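Local atomic coordinates of intracellular growth locus, subunit C (Francisella tularensis subsp. tularensis, PDB entry 2QWU), a protein that probably forms the Hcp-like inner tube of the type VI secretion system encoded by the Francisella pathogenicity island and linked to growth inside host cells. Residues K132-W137 against C193-T198; A54-G58 against S125-Q129; P32-M36 against W137-L143; P80-P85 against K204-I208. The protein carries 2 engineered substitutions. All blocks are in the same frame, centred on the assembly; numbering follows the deposited sequence.

Contact 1 of 4, residues K132-W137 against C193-T198; sequences KTDEAW and CCAAST
Two β-hairpin tips dock on each other here through mostly polar contacts, far from the centre of the chain. Residues 132-137 join strands 130-131 and 137-138; 193-198 link strand 189-193 to strand 200-204. K132 to E135 form a type I β turn with a G1 bulge: E135 N bonds to K132 O (3.1 Å), K132 N to A136 O (2.8 Å), and E135 takes left-handed angles (62/47). K132 and A196 are the closest pair, 4.9 Å between CA atoms. The lysine (chi1 and chi2 m, then extended) runs along the second loop, where NZ donates to C194 O (2.7 Å) and weakly to C193 O (3.0 Å); it also salt-bridges E130 and bonds to I139 O. Next in sequence, T133 N donates to A195 O (3.0 Å, 170°). D134 (chi1 p) grips S197 (chi1 p) with both carboxylate oxygens: OD1 accepts S197 N (2.9 Å) and OD2 accepts S197 OG (2.5 Å). A water bridges D134 OD2 and T198 OG1, 2.8 Å from each. The ammonium thus gathers carbonyl acceptors and the carboxylate gathers donors of the facing loop, so two irregular segments hold a defined position without sheet pairing between them.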
# COMPACT_ATOMS: atom_id res chain seq x y z
N LYS A 132 -8.17 17.17 -2.65
CA LYS A 132 -8.79 17.73 -1.46
C LYS A 132 -9.88 18.76 -1.68
O LYS A 132 -10.07 19.26 -2.79
CB LYS A 132 -7.68 18.27 -0.55
CG LYS A 132 -6.55 17.29 -0.29
CD LYS A 132 -7.03 16.07 0.55
CE LYS A 132 -5.84 15.17 0.90
NZ LYS A 132 -6.22 14.24 2.01
N THR A 133 -10.61 19.06 -0.59
CA THR A 133 -11.74 19.98 -0.71
C THR A 133 -11.34 21.40 -1.05
O THR A 133 -12.19 22.18 -1.48
CB THR A 133 -12.64 19.96 0.57
OG1 THR A 133 -11.87 20.26 1.74
CG2 THR A 133 -13.30 18.51 0.71
N ASP A 134 -10.07 21.74 -0.81
CA ASP A 134 -9.60 23.06 -1.15
C ASP A 134 -8.93 23.15 -2.53
O ASP A 134 -8.14 24.07 -2.81
CB ASP A 134 -8.72 23.61 -0.01
CG ASP A 134 -7.45 22.78 0.23
OD1 ASP A 134 -7.39 21.59 -0.19
OD2 ASP A 134 -6.52 23.32 0.89
N GLU A 135 -9.24 22.17 -3.38
CA GLU A 135 -8.78 22.12 -4.77
C GLU A 135 -7.28 22.03 -4.99
O GLU A 135 -6.69 22.74 -5.83
CB GLU A 135 -9.37 23.31 -5.55
CG GLU A 135 -10.88 23.41 -5.39
CD GLU A 135 -11.54 24.30 -6.43
OE1 GLU A 135 -11.00 25.41 -6.70
OE2 GLU A 135 -12.60 23.88 -6.95
N ALA A 136 -6.67 21.13 -4.25
CA ALA A 136 -5.25 20.87 -4.35
C ALA A 136 -5.14 19.39 -3.96
O ALA A 136 -5.96 18.88 -3.20
CB ALA A 136 -4.49 21.72 -3.34
N TRP A 137 -4.13 18.71 -4.51
CA TRP A 137 -3.89 17.31 -4.16
C TRP A 137 -3.10 17.20 -2.85
O TRP A 137 -2.29 18.09 -2.51
CB TRP A 137 -3.06 16.66 -5.25
CG TRP A 137 -3.80 16.42 -6.51
CD1 TRP A 137 -3.89 17.27 -7.58
CD2 TRP A 137 -4.57 15.26 -6.83
NE1 TRP A 137 -4.69 16.71 -8.55
CE2 TRP A 137 -5.11 15.47 -8.11
CE3 TRP A 137 -4.85 14.05 -6.14
CZ2 TRP A 137 -5.93 14.50 -8.75
CZ3 TRP A 137 -5.67 13.09 -6.77
CH2 TRP A 137 -6.20 13.33 -8.08
N CYS A 193 -3.38 13.07 5.96
CA CYS A 193 -3.99 14.36 5.62
C CYS A 193 -5.44 14.05 5.42
O CYS A 193 -5.79 13.04 4.76
CB CYS A 193 -3.43 14.94 4.33
SG CYS A 193 -4.02 16.66 4.09
N CYS A 194 -6.28 14.93 5.98
CA CYS A 194 -7.72 14.73 5.97
C CYS A 194 -8.45 15.46 4.87
O CYS A 194 -7.98 15.39 3.72
CB CYS A 194 -8.26 15.04 7.38
SG CYS A 194 -7.41 14.00 8.65
N ALA A 195 -9.56 16.16 5.18
CA ALA A 195 -10.40 16.77 4.14
C ALA A 195 -9.72 17.72 3.16
O ALA A 195 -9.81 17.55 1.93
CB ALA A 195 -11.62 17.50 4.82
N ALA A 196 -9.10 18.73 3.72
CA ALA A 196 -8.45 19.75 2.94
C ALA A 196 -6.93 19.52 2.96
O ALA A 196 -6.44 18.75 3.81
CB ALA A 196 -8.84 21.10 3.52
N SER A 197 -6.21 20.14 2.02
CA SER A 197 -4.76 19.99 1.93
C SER A 197 -4.04 20.58 3.14
O SER A 197 -2.90 20.22 3.40
CB SER A 197 -4.20 20.65 0.65
OG SER A 197 -4.32 22.06 0.75
N THR A 198 -4.71 21.46 3.88
CA THR A 198 -4.12 22.06 5.08
C THR A 198 -4.53 21.23 6.34
O THR A 198 -4.32 21.66 7.48
CB THR A 198 -4.68 23.50 5.23
OG1 THR A 198 -6.11 23.43 5.26
CG2 THR A 198 -4.26 24.37 4.02
O HOH W 1 -7.52 24.70 3.17

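Contact 2 of 4, residues A54-G58 against S125-Q129; sequences AIDGG and SNKKQ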
# COMPACT_ATOMS: atom_id res chain seq x y z
N ALA A 54 2.65 4.21 -13.22
CA ALA A 54 1.60 4.74 -12.34
C ALA A 54 1.53 6.24 -12.48
O ALA A 54 2.56 6.96 -12.69
CB ALA A 54 1.87 4.35 -10.89
N ILE A 55 0.30 6.73 -12.37
CA ILE A 55 0.03 8.14 -12.59
C ILE A 55 -0.31 8.88 -11.29
O ILE A 55 -1.29 8.53 -10.61
CB ILE A 55 -1.15 8.27 -13.58
CG1 ILE A 55 -0.90 7.46 -14.87
CG2 ILE A 55 -1.45 9.77 -13.83
CD1 ILE A 55 0.29 8.00 -15.71
N ASP A 56 0.53 9.85 -10.91
CA ASP A 56 0.30 10.63 -9.70
C ASP A 56 -0.93 11.55 -9.94
O ASP A 56 -1.30 11.85 -11.07
CB ASP A 56 1.57 11.47 -9.35
CG ASP A 56 1.68 11.83 -7.86
OD1 ASP A 56 0.95 11.24 -7.03
OD2 ASP A 56 2.52 12.69 -7.49
N GLY A 57 -1.57 11.98 -8.86
CA GLY A 57 -2.75 12.81 -9.05
C GLY A 57 -2.43 14.05 -9.86
O GLY A 57 -1.41 14.73 -9.58
N GLY A 58 -3.28 14.33 -10.83
CA GLY A 58 -3.17 15.51 -11.66
C GLY A 58 -2.15 15.41 -12.76
O GLY A 58 -2.04 16.32 -13.61
N SER A 125 5.99 6.42 -1.19
CA SER A 125 4.65 6.52 -1.77
C SER A 125 4.48 7.86 -2.48
O SER A 125 5.23 8.83 -2.26
CB SER A 125 3.58 6.32 -0.66
OG SER A 125 3.74 7.15 0.46
N ASN A 126 3.51 7.91 -3.38
CA ASN A 126 3.22 9.14 -4.14
C ASN A 126 2.66 10.25 -3.27
O ASN A 126 2.00 10.03 -2.26
CB ASN A 126 2.29 8.85 -5.33
CG ASN A 126 0.90 8.34 -4.90
OD1 ASN A 126 0.78 7.41 -4.12
ND2 ASN A 126 -0.15 8.96 -5.43
N LYS A 127 2.94 11.48 -3.67
CA LYS A 127 2.50 12.63 -2.87
C LYS A 127 1.11 13.12 -3.23
O LYS A 127 0.47 13.74 -2.40
CB LYS A 127 3.52 13.77 -3.01
CG LYS A 127 4.91 13.37 -2.47
CD LYS A 127 5.98 14.47 -2.58
CE LYS A 127 7.37 13.96 -2.16
NZ LYS A 127 7.32 13.11 -0.94
N LYS A 128 0.65 12.86 -4.44
CA LYS A 128 -0.67 13.36 -4.82
C LYS A 128 -1.64 12.18 -4.88
O LYS A 128 -1.87 11.63 -5.93
CB LYS A 128 -0.55 14.09 -6.16
CG LYS A 128 0.34 15.35 -6.03
CD LYS A 128 0.35 16.15 -7.35
CE LYS A 128 0.99 17.51 -7.19
NZ LYS A 128 2.47 17.37 -6.99
N GLN A 129 -2.20 11.82 -3.72
CA GLN A 129 -3.08 10.66 -3.59
C GLN A 129 -4.59 10.98 -3.66
O GLN A 129 -5.34 10.23 -4.24
CB GLN A 129 -2.79 10.03 -2.25
CG GLN A 129 -1.33 9.59 -2.11
CD GLN A 129 -1.09 8.92 -0.77
OE1 GLN A 129 -2.00 8.85 0.08
NE2 GLN A 129 0.10 8.43 -0.56
O HOH W 2 4.57 11.88 -5.85
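D56 buries the largest area of this contact, K128 nearly as much, and G57 is third. The carboxylate of D56 reaches across to the second segment, where OD1 accepts from N126 ND2 (3.0 Å) and from the backbone K128 N (3.1 Å). Its other oxygen works through water: the water lies 2.7 Å from D56 OD2, to which it donates, and accepts from K127 N at 2.8 Å. K128 contributes its backbone and the aliphatic part of its side chain: CB lies 3.3 Å from D56 OD1 and CD 3.2 Å from G57 O, whereas the ammonium end leads away. K128 O takes the amide G57 N at 3.0 Å, so consecutive residues D56 and G57 engage the N-H and the C=O of the same residue, K128. At G57 a CB would fall only 2.8 Å from K128 O, too close for any side chain in this conformation. N126 also reaches the adjacent R35-F37 segment: OD1 accepts from F37 N, and ND2 bonds further to R35 O. The contact thereby joins the long loop between strands 46-47 and 71-79 to the connection between strands 120-122 and 130-131, beside the start of strand 37-43.

Contact 3 of 4, residues P32-M36 against W137-L143; sequences PNCRM and WGIMIDL. Engineered in segment 32-36: M36 (natural residue Leu).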
# COMPACT_ATOMS: atom_id res chain seq x y z
N PRO A 32 -10.03 11.71 -11.71
CA PRO A 32 -9.83 12.56 -10.54
C PRO A 32 -9.87 11.86 -9.19
O PRO A 32 -9.91 12.52 -8.17
CB PRO A 32 -11.01 13.52 -10.67
CG PRO A 32 -12.12 12.58 -11.10
CD PRO A 32 -11.44 11.72 -12.14
N ASN A 33 -9.91 10.55 -9.19
CA ASN A 33 -10.08 9.80 -7.92
C ASN A 33 -8.77 9.49 -7.24
O ASN A 33 -7.68 9.66 -7.82
CB ASN A 33 -10.88 8.50 -8.19
CG ASN A 33 -12.10 8.74 -9.06
OD1 ASN A 33 -12.92 9.60 -8.75
ND2 ASN A 33 -12.20 8.02 -10.18
N CYS A 34 -8.87 9.07 -5.98
CA CYS A 34 -7.67 8.80 -5.21
C CYS A 34 -6.89 7.58 -5.71
O CYS A 34 -7.42 6.64 -6.34
CB CYS A 34 -8.00 8.65 -3.74
SG CYS A 34 -9.01 7.18 -3.42
N ARG A 35 -5.57 7.65 -5.54
CA ARG A 35 -4.73 6.53 -5.94
C ARG A 35 -3.44 6.58 -5.09
O ARG A 35 -2.94 7.65 -4.72
CB ARG A 35 -4.40 6.54 -7.45
CG ARG A 35 -3.23 7.54 -7.93
CD ARG A 35 -3.57 8.96 -7.72
NE ARG A 35 -4.79 9.40 -8.40
CZ ARG A 35 -4.93 9.69 -9.71
NH1 ARG A 35 -3.92 9.61 -10.59
NH2 ARG A 35 -6.11 10.13 -10.16
N MSE A 36 -2.93 5.39 -4.77
CA MSE A 36 -1.71 5.25 -3.97
C MSE A 36 -0.82 4.23 -4.61
O MSE A 36 -1.27 3.22 -5.10
CB MSE A 36 -2.06 4.80 -2.53
CG MSE A 36 -2.67 5.86 -1.68
SE MSE A 36 -2.96 5.14 0.09
CE MSE A 36 -1.33 4.89 0.44
N TRP A 137 -4.13 18.71 -4.51
CA TRP A 137 -3.89 17.31 -4.16
C TRP A 137 -3.10 17.20 -2.85
O TRP A 137 -2.29 18.09 -2.51
CB TRP A 137 -3.06 16.66 -5.25
CG TRP A 137 -3.80 16.42 -6.51
CD1 TRP A 137 -3.89 17.27 -7.58
CD2 TRP A 137 -4.57 15.26 -6.83
NE1 TRP A 137 -4.69 16.71 -8.55
CE2 TRP A 137 -5.11 15.47 -8.11
CE3 TRP A 137 -4.85 14.05 -6.14
CZ2 TRP A 137 -5.93 14.50 -8.75
CZ3 TRP A 137 -5.67 13.09 -6.77
CH2 TRP A 137 -6.20 13.33 -8.08
N GLY A 138 -3.29 16.11 -2.11
CA GLY A 138 -2.56 15.91 -0.87
C GLY A 138 -2.45 14.41 -0.64
O GLY A 138 -2.98 13.65 -1.43
N ILE A 139 -1.76 14.00 0.41
CA ILE A 139 -1.69 12.56 0.70
C ILE A 139 -2.93 12.14 1.47
O ILE A 139 -3.71 13.01 1.91
CB ILE A 139 -0.51 12.21 1.65
CG1 ILE A 139 -0.68 12.86 3.05
CG2 ILE A 139 0.86 12.62 0.99
CD1 ILE A 139 0.38 12.38 4.10
N MSE A 140 -3.13 10.83 1.54
CA MSE A 140 -4.14 10.27 2.46
C MSE A 140 -3.23 9.77 3.62
O MSE A 140 -3.37 10.20 4.73
CB MSE A 140 -4.93 9.12 1.85
CG MSE A 140 -6.01 9.71 0.87
SE MSE A 140 -7.04 8.41 -0.03
CE MSE A 140 -5.73 7.53 -0.96
N ILE A 141 -2.28 8.90 3.30
CA ILE A 141 -1.32 8.39 4.29
C ILE A 141 0.07 8.34 3.59
O ILE A 141 0.18 7.85 2.47
CB ILE A 141 -1.58 6.95 4.68
CG1 ILE A 141 -2.99 6.77 5.21
CG2 ILE A 141 -0.53 6.53 5.71
CD1 ILE A 141 -3.25 5.30 5.64
N ASP A 142 1.12 8.77 4.29
CA ASP A 142 2.49 8.66 3.74
C ASP A 142 3.07 7.32 4.22
O ASP A 142 3.45 7.16 5.39
CB ASP A 142 3.38 9.84 4.23
CG ASP A 142 4.73 9.88 3.55
OD1 ASP A 142 5.09 8.86 2.92
OD2 ASP A 142 5.46 10.92 3.64
N LEU A 143 3.12 6.34 3.32
CA LEU A 143 3.59 5.01 3.67
C LEU A 143 5.10 4.84 3.41
O LEU A 143 5.63 3.76 3.56
CB LEU A 143 2.85 3.97 2.80
CG LEU A 143 1.34 3.92 3.11
CD1 LEU A 143 0.65 2.97 2.10
CD2 LEU A 143 1.09 3.49 4.56
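P32 opens the segment beside the indole of W137, its carbonyl O 3.8 Å from W137 CH2. N33 follows with its side chain turned away, but its carbonyl does double duty: N33 O lies at the edge of the indole, 4.0 Å from W137 CH2, and accepts both R35 NH2 (2.9 Å) and R35 NE (3.0 Å). C34 then brings CB to 3.8 Å from M140 CE. The side chain of R35 starts away from the other segment and folds back (chi1 p, chi2 and chi3 m), so that NH2 comes within 3.8 Å of W137 CH2 while NH1 bonds to I55 O. M36, an engineered residue modelled as selenomethionine where the natural sequence has Leu, buries the most area of the segment: its CG is 3.6 Å from M140 CE, and its CE is 3.2 Å from L143 CD1. Polar cover near the surface thus gives way to apolar packing inward. The two segments run nearly the same way, 15° apart, yet share no hydrogen bond, because Q129 sits between them with backbone bonds to both R35 and G138. M36 and M140 also touch V20 of strand 18-21, and M36 and L143 lie on V73 of strand 71-79.

Contact 4 of 4, residues P80-P85 against K204-I208; sequences PGSINP and KIGYI
Two backbone hydrogen bonds fasten the C-terminal tail to the tip of a β-hairpin, the turn between strands 71-79 and 86-96. G81 N donates to I205 O (3.0 Å, 164°), and Y207 N donates to I83 O (2.7 Å, 172°). The nearest CA pairs are P80-I205 (4.2 Å), I83-Y207 (4.7 Å) and N84-G206 (4.8 Å), so the tail crosses the curled loop, entering beside P80 and leaving beside I83. Neither segment is a regular strand here; G206 is nearly fully extended (-167/-171). Its CA makes a CA-H...O contact to G81 O (3.5 Å), and P80 CA makes another to I205 O (3.5 Å). At G206 a CB would lie 3.0 Å from I83 O, so a side chain would clash. A water joins the outer edge, accepting from K204 NZ (2.7 Å) and donating to S82 O (2.9 Å). Packing completes the contact. I205 (chi1 p) sits against P85, and both touch I78 of strand 71-79 and T185 beyond. Y207 (chi1 t) starts toward the loop, while its phenol leads away. On the exposed side I83 CG2 meets Y207 CB at 4.3 Å; on the buried side P85 CB stands 4.2 Å from I205 CB.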
# COMPACT_ATOMS: atom_id res chain seq x y z
N PRO A 80 -4.94 1.19 15.45
CA PRO A 80 -3.95 1.59 16.45
C PRO A 80 -3.93 0.64 17.62
O PRO A 80 -4.96 0.06 17.99
CB PRO A 80 -4.39 2.99 16.83
CG PRO A 80 -4.94 3.54 15.52
CD PRO A 80 -5.78 2.34 15.05
N GLY A 81 -2.76 0.46 18.20
CA GLY A 81 -2.69 -0.43 19.34
C GLY A 81 -1.90 0.23 20.44
O GLY A 81 -1.11 1.14 20.14
N SER A 82 -2.12 -0.21 21.68
CA SER A 82 -1.37 0.34 22.82
C SER A 82 0.13 0.04 22.63
O SER A 82 1.01 0.89 22.89
CB SER A 82 -1.89 -0.25 24.16
OG SER A 82 -1.93 -1.67 24.10
N ILE A 83 0.43 -1.16 22.17
CA ILE A 83 1.79 -1.51 21.87
C ILE A 83 2.03 -1.55 20.35
O ILE A 83 2.80 -0.75 19.82
CB ILE A 83 2.21 -2.86 22.47
CG1 ILE A 83 2.05 -2.84 24.00
CG2 ILE A 83 3.69 -3.05 22.19
CD1 ILE A 83 2.56 -4.11 24.65
N ASN A 84 1.41 -2.49 19.65
CA ASN A 84 1.62 -2.57 18.21
C ASN A 84 0.26 -2.56 17.53
O ASN A 84 -0.73 -3.07 18.08
CB ASN A 84 2.37 -3.86 17.82
CG ASN A 84 3.71 -4.02 18.54
OD1 ASN A 84 4.46 -3.06 18.75
ND2 ASN A 84 4.02 -5.23 18.91
N PRO A 85 0.19 -1.98 16.32
CA PRO A 85 -1.08 -1.93 15.58
C PRO A 85 -1.37 -3.25 14.89
O PRO A 85 -0.51 -4.13 14.88
CB PRO A 85 -0.84 -0.85 14.56
CG PRO A 85 0.64 -1.03 14.26
CD PRO A 85 1.22 -1.16 15.66
N LYS A 204 -1.08 8.36 15.46
CA LYS A 204 -0.29 7.51 16.35
C LYS A 204 -0.87 6.11 16.20
O LYS A 204 -2.10 5.89 16.33
CB LYS A 204 -0.43 8.03 17.80
CG LYS A 204 0.25 7.19 18.89
CD LYS A 204 1.77 7.01 18.74
CE LYS A 204 2.38 6.70 20.13
NZ LYS A 204 1.39 5.91 20.98
N ILE A 205 -0.02 5.15 15.89
CA ILE A 205 -0.50 3.78 15.68
C ILE A 205 0.06 2.77 16.63
O ILE A 205 -0.44 1.67 16.70
CB ILE A 205 -0.26 3.27 14.22
CG1 ILE A 205 1.24 3.16 13.89
CG2 ILE A 205 -0.93 4.27 13.24
CD1 ILE A 205 1.52 2.65 12.49
N GLY A 206 1.11 3.14 17.36
CA GLY A 206 1.67 2.18 18.28
C GLY A 206 2.63 2.80 19.26
O GLY A 206 2.77 3.99 19.33
N TYR A 207 3.31 1.93 20.00
CA TYR A 207 4.26 2.35 21.01
C TYR A 207 5.48 3.01 20.40
O TYR A 207 6.01 2.55 19.39
CB TYR A 207 4.65 1.10 21.81
CG TYR A 207 5.81 1.30 22.74
CD1 TYR A 207 5.70 2.12 23.85
CD2 TYR A 207 7.03 0.65 22.50
CE1 TYR A 207 6.77 2.30 24.70
CE2 TYR A 207 8.11 0.81 23.33
CZ TYR A 207 7.98 1.64 24.44
OH TYR A 207 9.05 1.77 25.30
N ILE A 208 5.88 4.15 20.96
CA ILE A 208 7.11 4.83 20.53
C ILE A 208 8.07 4.80 21.74
O ILE A 208 7.81 5.45 22.75
CB ILE A 208 6.83 6.29 20.09
CG1 ILE A 208 5.96 6.27 18.83
CG2 ILE A 208 8.16 7.03 19.79
CD1 ILE A 208 5.33 7.59 18.51
O HOH W 3 1.03 3.75 22.61

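Contacts 1, 2 and 3 form one patch on the same side of the chain's centre, whereas contact 4 lies apart, its nearest atoms about 8 Å from contact 3. Contacts 2 and 3 lie deepest, their centres 6 Å apart, with Q129 OE1 to M140 N (2.7 Å) and I55 O to R35 NH1 (2.8 Å) joining them. W137 belongs to contacts 1 and 3, and its ring packs on G57 and G58 of contact 2. Contact 3 alone has no hydrogen bond between its segments and turns apolar inward; 1, 2 and 4 each combine hydrogen bonds with a water bridge, through a carboxylate and an ammonium in 1, one carboxylate in 2, and chiefly the backbone in 4.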